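Bacillaene synthase dehydratase PksH (Bacillus subtilis, PDB 3HP0) catalyses the dehydration of a carrier-tethered (S)-3-hydroxy-3-methylglutaryl group to a 3-methylglutaconyl group during biosynthesis of the antibiotic bacillaene. Local coordinates at residues L35-E47 and P88-Y101. Sequence-based numbering, arbitrary orientation.
Sequences LIEECLQVLNQCE and PLYDLWMKLQTGPY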
loop_
_atom_site.group_PDB
_atom_site.type_symbol
_atom_site.label_atom_id
_atom_site.label_comp_id
_atom_site.label_asym_id
_atom_site.label_seq_id
_atom_site.Cartn_x
_atom_site.Cartn_y
_atom_site.Cartn_z
ATOM N N LEU A 35 12.382 -2.362 -3.905
ATOM C CA LEU A 35 11.494 -2.687 -2.795
ATOM C C LEU A 35 10.394 -3.659 -3.213
ATOM O O LEU A 35 10.045 -4.565 -2.461
ATOM C CB LEU A 35 10.872 -1.401 -2.234
ATOM C CG LEU A 35 9.904 -1.523 -1.052
ATOM C CD1 LEU A 35 9.914 -0.245 -0.243
ATOM C CD2 LEU A 35 8.510 -1.816 -1.557
ATOM N N ILE A 36 9.849 -3.469 -4.412
ATOM C CA ILE A 36 8.790 -4.336 -4.923
ATOM C C ILE A 36 9.289 -5.758 -5.142
ATOM O O ILE A 36 8.606 -6.733 -4.814
ATOM C CB ILE A 36 8.244 -3.810 -6.259
ATOM C CG1 ILE A 36 7.581 -2.451 -6.047
ATOM C CG2 ILE A 36 7.260 -4.806 -6.850
ATOM C CD1 ILE A 36 7.053 -1.828 -7.319
ATOM N N GLU A 37 10.484 -5.864 -5.709
ATOM C CA GLU A 37 11.098 -7.153 -5.985
ATOM C C GLU A 37 11.413 -7.909 -4.692
ATOM O O GLU A 37 11.133 -9.101 -4.579
ATOM C CB GLU A 37 12.374 -6.952 -6.818
ATOM C CG GLU A 37 13.136 -8.234 -7.149
ATOM C CD GLU A 37 12.250 -9.316 -7.754
ATOM O OE1 GLU A 37 11.341 -9.812 -7.053
ATOM O OE2 GLU A 37 12.461 -9.674 -8.930
ATOM N N GLU A 38 11.988 -7.214 -3.718
ATOM C CA GLU A 38 12.329 -7.834 -2.442
ATOM C C GLU A 38 11.100 -8.386 -1.720
ATOM O O GLU A 38 11.171 -9.425 -1.067
ATOM C CB GLU A 38 13.047 -6.824 -1.547
ATOM C CG GLU A 38 14.490 -6.578 -1.945
ATOM C CD GLU A 38 15.116 -5.423 -1.182
ATOM O OE1 GLU A 38 14.780 -5.246 0.009
ATOM O OE2 GLU A 38 15.953 -4.701 -1.767
ATOM N N CYS A 39 9.976 -7.683 -1.840
ATOM C CA CYS A 39 8.727 -8.100 -1.210
ATOM C C CYS A 39 8.169 -9.343 -1.887
ATOM O O CYS A 39 7.789 -10.307 -1.219
ATOM C CB CYS A 39 7.689 -6.977 -1.277
ATOM S SG CYS A 39 8.015 -5.574 -0.184
ATOM N N LEU A 40 8.116 -9.322 -3.213
ATOM C CA LEU A 40 7.609 -10.465 -3.961
ATOM C C LEU A 40 8.434 -11.690 -3.606
ATOM O O LEU A 40 7.925 -12.806 -3.529
ATOM C CB LEU A 40 7.702 -10.185 -5.457
ATOM C CG LEU A 40 6.811 -9.024 -5.890
ATOM C CD1 LEU A 40 7.119 -8.623 -7.319
ATOM C CD2 LEU A 40 5.359 -9.443 -5.744
ATOM N N GLN A 41 9.719 -11.451 -3.377
ATOM C CA GLN A 41 10.674 -12.487 -3.024
ATOM C C GLN A 41 10.411 -13.031 -1.619
ATOM O O GLN A 41 10.530 -14.232 -1.373
ATOM C CB GLN A 41 12.078 -11.900 -3.098
ATOM C CG GLN A 41 13.178 -12.862 -2.754
ATOM C CD GLN A 41 14.516 -12.164 -2.649
ATOM O OE1 GLN A 41 14.915 -11.418 -3.549
ATOM N NE2 GLN A 41 15.220 -12.401 -1.549
ATOM N N VAL A 42 10.069 -12.140 -0.695
ATOM C CA VAL A 42 9.773 -12.543 0.670
ATOM C C VAL A 42 8.440 -13.294 0.708
ATOM O O VAL A 42 8.283 -14.264 1.452
ATOM C CB VAL A 42 9.673 -11.321 1.607
ATOM C CG1 VAL A 42 9.234 -11.767 2.991
ATOM C CG2 VAL A 42 11.008 -10.604 1.680
ATOM N N LEU A 43 7.481 -12.841 -0.096
ATOM C CA LEU A 43 6.175 -13.476 -0.134
ATOM C C LEU A 43 6.235 -14.876 -0.726
ATOM O O LEU A 43 5.448 -15.744 -0.347
ATOM C CB LEU A 43 5.174 -12.610 -0.902
ATOM C CG LEU A 43 4.742 -11.328 -0.185
ATOM C CD1 LEU A 43 3.638 -10.654 -0.978
ATOM C CD2 LEU A 43 4.255 -11.660 1.228
ATOM N N ASN A 44 7.154 -15.097 -1.660
ATOM C CA ASN A 44 7.314 -16.425 -2.250
ATOM C C ASN A 44 7.831 -17.394 -1.194
ATOM O O ASN A 44 7.475 -18.569 -1.196
ATOM C CB ASN A 44 8.276 -16.390 -3.432
ATOM C CG ASN A 44 7.574 -16.067 -4.728
ATOM O OD1 ASN A 44 6.567 -16.697 -5.061
ATOM N ND2 ASN A 44 8.094 -15.094 -5.473
ATOM N N GLN A 45 8.675 -16.905 -0.293
ATOM C CA GLN A 45 9.185 -17.759 0.772
ATOM C C GLN A 45 8.018 -18.132 1.685
ATOM O O GLN A 45 7.943 -19.251 2.185
ATOM C CB GLN A 45 10.258 -17.036 1.588
ATOM C CG GLN A 45 11.531 -16.733 0.820
ATOM C CD GLN A 45 12.568 -16.008 1.662
ATOM O OE1 GLN A 45 13.659 -15.688 1.189
ATOM N NE2 GLN A 45 12.229 -15.743 2.916
ATOM N N CYS A 46 7.107 -17.187 1.896
ATOM C CA CYS A 46 5.948 -17.419 2.744
ATOM C C CYS A 46 4.881 -18.265 2.040
ATOM O O CYS A 46 3.962 -18.770 2.677
ATOM C CB CYS A 46 5.332 -16.083 3.172
ATOM S SG CYS A 46 6.430 -15.005 4.103
ATOM N N GLU A 47 5.011 -18.411 0.727
ATOM C CA GLU A 47 4.071 -19.177 -0.084
ATOM C C GLU A 47 3.927 -20.657 0.301
ATOM O O GLU A 47 2.815 -21.174 0.429
ATOM C CB GLU A 47 4.479 -19.059 -1.560
ATOM C CG GLU A 47 3.806 -20.036 -2.523
ATOM C CD GLU A 47 2.313 -19.829 -2.645
ATOM O OE1 GLU A 47 1.895 -18.696 -2.987
ATOM O OE2 GLU A 47 1.560 -20.803 -2.419
ATOM N N PRO A 88 4.285 -4.557 -11.428
ATOM C CA PRO A 88 4.867 -5.286 -10.299
ATOM C C PRO A 88 4.237 -4.854 -8.966
ATOM O O PRO A 88 3.880 -5.689 -8.128
ATOM C CB PRO A 88 6.349 -4.929 -10.397
ATOM C CG PRO A 88 6.551 -4.803 -11.871
ATOM C CD PRO A 88 5.341 -4.004 -12.293
ATOM N N LEU A 89 4.100 -3.545 -8.776
ATOM C CA LEU A 89 3.505 -3.014 -7.557
ATOM C C LEU A 89 2.054 -3.490 -7.414
ATOM O O LEU A 89 1.632 -3.928 -6.338
ATOM C CB LEU A 89 3.532 -1.482 -7.579
ATOM C CG LEU A 89 2.920 -0.792 -6.358
ATOM C CD1 LEU A 89 3.743 -1.131 -5.122
ATOM C CD2 LEU A 89 2.879 0.718 -6.564
ATOM N N TYR A 90 1.296 -3.406 -8.502
ATOM C CA TYR A 90 -0.102 -3.815 -8.474
ATOM C C TYR A 90 -0.240 -5.290 -8.124
ATOM O O TYR A 90 -1.069 -5.656 -7.291
ATOM C CB TYR A 90 -0.765 -3.549 -9.820
ATOM C CG TYR A 90 -2.278 -3.463 -9.757
ATOM C CD1 TYR A 90 -2.921 -2.223 -9.645
ATOM C CD2 TYR A 90 -3.070 -4.615 -9.834
ATOM C CE1 TYR A 90 -4.298 -2.131 -9.625
ATOM C CE2 TYR A 90 -4.466 -4.531 -9.808
ATOM C CZ TYR A 90 -5.072 -3.288 -9.712
ATOM O OH TYR A 90 -6.444 -3.184 -9.748
ATOM N N ASP A 91 0.581 -6.132 -8.752
ATOM C CA ASP A 91 0.542 -7.570 -8.495
ATOM C C ASP A 91 0.956 -7.908 -7.077
ATOM O O ASP A 91 0.471 -8.878 -6.504
ATOM C CB ASP A 91 1.423 -8.321 -9.492
ATOM C CG ASP A 91 0.816 -8.349 -10.871
ATOM O OD1 ASP A 91 -0.412 -8.556 -10.961
ATOM O OD2 ASP A 91 1.557 -8.167 -11.858
ATOM N N LEU A 92 1.856 -7.105 -6.523
ATOM C CA LEU A 92 2.308 -7.283 -5.150
ATOM C C LEU A 92 1.108 -7.046 -4.229
ATOM O O LEU A 92 0.798 -7.870 -3.360
ATOM C CB LEU A 92 3.406 -6.279 -4.836
ATOM C CG LEU A 92 3.858 -6.109 -3.387
ATOM C CD1 LEU A 92 4.259 -7.447 -2.783
ATOM C CD2 LEU A 92 5.014 -5.125 -3.362
ATOM N N TRP A 93 0.418 -5.928 -4.431
ATOM C CA TRP A 93 -0.740 -5.623 -3.609
ATOM C C TRP A 93 -1.795 -6.703 -3.786
ATOM O O TRP A 93 -2.519 -7.027 -2.846
ATOM C CB TRP A 93 -1.315 -4.252 -3.969
ATOM C CG TRP A 93 -0.437 -3.106 -3.527
ATOM C CD1 TRP A 93 0.538 -3.143 -2.573
ATOM C CD2 TRP A 93 -0.483 -1.757 -4.001
ATOM N NE1 TRP A 93 1.104 -1.902 -2.423
ATOM C CE2 TRP A 93 0.497 -1.031 -3.287
ATOM C CE3 TRP A 93 -1.254 -1.090 -4.963
ATOM C CZ2 TRP A 93 0.727 0.335 -3.504
ATOM C CZ3 TRP A 93 -1.026 0.265 -5.182
ATOM C CH2 TRP A 93 -0.043 0.963 -4.454
HETATM N N MSE A 94 -1.871 -7.269 -4.991
HETATM C CA MSE A 94 -2.837 -8.335 -5.257
HETATM C C MSE A 94 -2.442 -9.597 -4.497
HETATM O O MSE A 94 -3.290 -10.310 -3.972
HETATM C CB MSE A 94 -2.906 -8.661 -6.746
HETATM C CG MSE A 94 -3.550 -7.587 -7.596
HETATM SE SE MSE A 94 -4.239 -8.319 -9.268
HETATM C CE MSE A 94 -5.979 -8.880 -8.618
ATOM N N LYS A 95 -1.143 -9.854 -4.438
ATOM C CA LYS A 95 -0.608 -11.028 -3.758
ATOM C C LYS A 95 -1.007 -10.966 -2.278
ATOM O O LYS A 95 -1.437 -11.966 -1.691
ATOM C CB LYS A 95 0.919 -11.046 -3.891
ATOM C CG LYS A 95 1.565 -12.418 -3.860
ATOM C CD LYS A 95 1.282 -13.170 -5.154
ATOM C CE LYS A 95 2.346 -14.231 -5.437
ATOM N NZ LYS A 95 2.168 -14.885 -6.779
ATOM N N LEU A 96 -0.854 -9.786 -1.682
ATOM C CA LEU A 96 -1.207 -9.584 -0.287
ATOM C C LEU A 96 -2.638 -10.016 -0.035
ATOM O O LEU A 96 -2.942 -10.564 1.021
ATOM C CB LEU A 96 -1.050 -8.113 0.093
ATOM C CG LEU A 96 0.287 -7.582 0.614
ATOM C CD1 LEU A 96 1.420 -8.568 0.410
ATOM C CD2 LEU A 96 0.563 -6.275 -0.087
ATOM N N GLN A 97 -3.518 -9.773 -1.003
ATOM C CA GLN A 97 -4.924 -10.156 -0.862
ATOM C C GLN A 97 -5.194 -11.613 -1.231
ATOM O O GLN A 97 -6.218 -12.181 -0.846
ATOM C CB GLN A 97 -5.810 -9.331 -1.786
ATOM C CG GLN A 97 -5.829 -7.865 -1.586
ATOM C CD GLN A 97 -7.059 -7.257 -2.227
ATOM O OE1 GLN A 97 -7.217 -7.289 -3.452
ATOM N NE2 GLN A 97 -7.948 -6.716 -1.400
ATOM N N THR A 98 -4.281 -12.213 -1.977
ATOM C CA THR A 98 -4.494 -13.564 -2.469
ATOM C C THR A 98 -3.651 -14.702 -1.899
ATOM O O THR A 98 -4.080 -15.847 -1.903
ATOM C CB THR A 98 -4.331 -13.576 -4.014
ATOM O OG1 THR A 98 -5.231 -12.621 -4.595
ATOM C CG2 THR A 98 -4.672 -14.940 -4.576
ATOM N N GLY A 99 -2.460 -14.389 -1.418
ATOM C CA GLY A 99 -1.582 -15.422 -0.908
ATOM C C GLY A 99 -2.085 -16.300 0.222
ATOM O O GLY A 99 -3.000 -15.929 0.958
ATOM N N PRO A 100 -1.476 -17.485 0.388
ATOM C CA PRO A 100 -1.855 -18.435 1.437
ATOM C C PRO A 100 -1.331 -17.986 2.803
ATOM O O PRO A 100 -0.478 -18.636 3.410
ATOM C CB PRO A 100 -1.219 -19.734 0.961
ATOM C CG PRO A 100 0.088 -19.247 0.392
ATOM C CD PRO A 100 -0.323 -17.991 -0.389
ATOM N N TYR A 101 -1.855 -16.857 3.266
ATOM C CA TYR A 101 -1.503 -16.284 4.560
ATOM C C TYR A 101 -2.314 -15.020 4.778
ATOM O O TYR A 101 -2.761 -14.388 3.830
ATOM C CB TYR A 101 -0.008 -15.959 4.640
ATOM C CG TYR A 101 0.566 -15.435 3.350
ATOM C CD1 TYR A 101 0.103 -14.238 2.794
ATOM C CD2 TYR A 101 1.538 -16.158 2.654
ATOM C CE1 TYR A 101 0.579 -13.775 1.582
ATOM C CE2 TYR A 101 2.027 -15.701 1.431
ATOM C CZ TYR A 101 1.537 -14.506 0.898
ATOM O OH TYR A 101 1.970 -14.069 -0.333
HETATM O O HOH W 1 3.241 -15.865 -1.684
#
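Leu-92 is a knob set into the hole formed by Ile-36, Cys-39, Leu-40 and Leu-43, joining two neighbouring helices of the crotonase fold that run in roughly the same direction, 31° apart. Leu-92 extends from its helix with CG opposite the backbone N (chi1 169°), which puts both methyls into the hole: CD1 meets Leu-40 CD2 and Leu-43 CD1, each at 3.7 Å, CD2 packs on Ile-36 CG2, and Cys-39 CB lies against both. Ile-36 divides its branches near the N-terminal end of helix 87-98. Its CG2 touches Pro-88 CB, and its side chain crosses that of Leu-89 at about a right angle, CD1 lying 3.5 Å from Leu-89 CB. Leu-43 likewise works with two methyls, CD1 against Leu-92 and Leu-96, CD2 against the phenol end of Tyr-101, 3.7 Å from OH. Behind this apolar seam, Cys-39 and Cys-46 also pack on strand 17-22 of the central sheet.

Past the helix end, Gly-99 C lies over the centre of one face of the Tyr-101 ring, and Cys-46 O sits at the ring's edge, 3.6 Å from Tyr-101 CD2. Lys-204 NZ bonds to both Cys-46 O and Pro-100 O, tying the two segments together here. Glu-47, bent at chi2 (65°), sets its carboxylate against CG and CD of Pro-100, OE1 3.5 Å from CD. One water links helix 34-48 to the loop after helix 87-98: it donates to Leu-43 O at 2.6 Å and hydrogen-bonds with Tyr-101 OH at 2.6 Å, with a weak third bond to Glu-47 OE1.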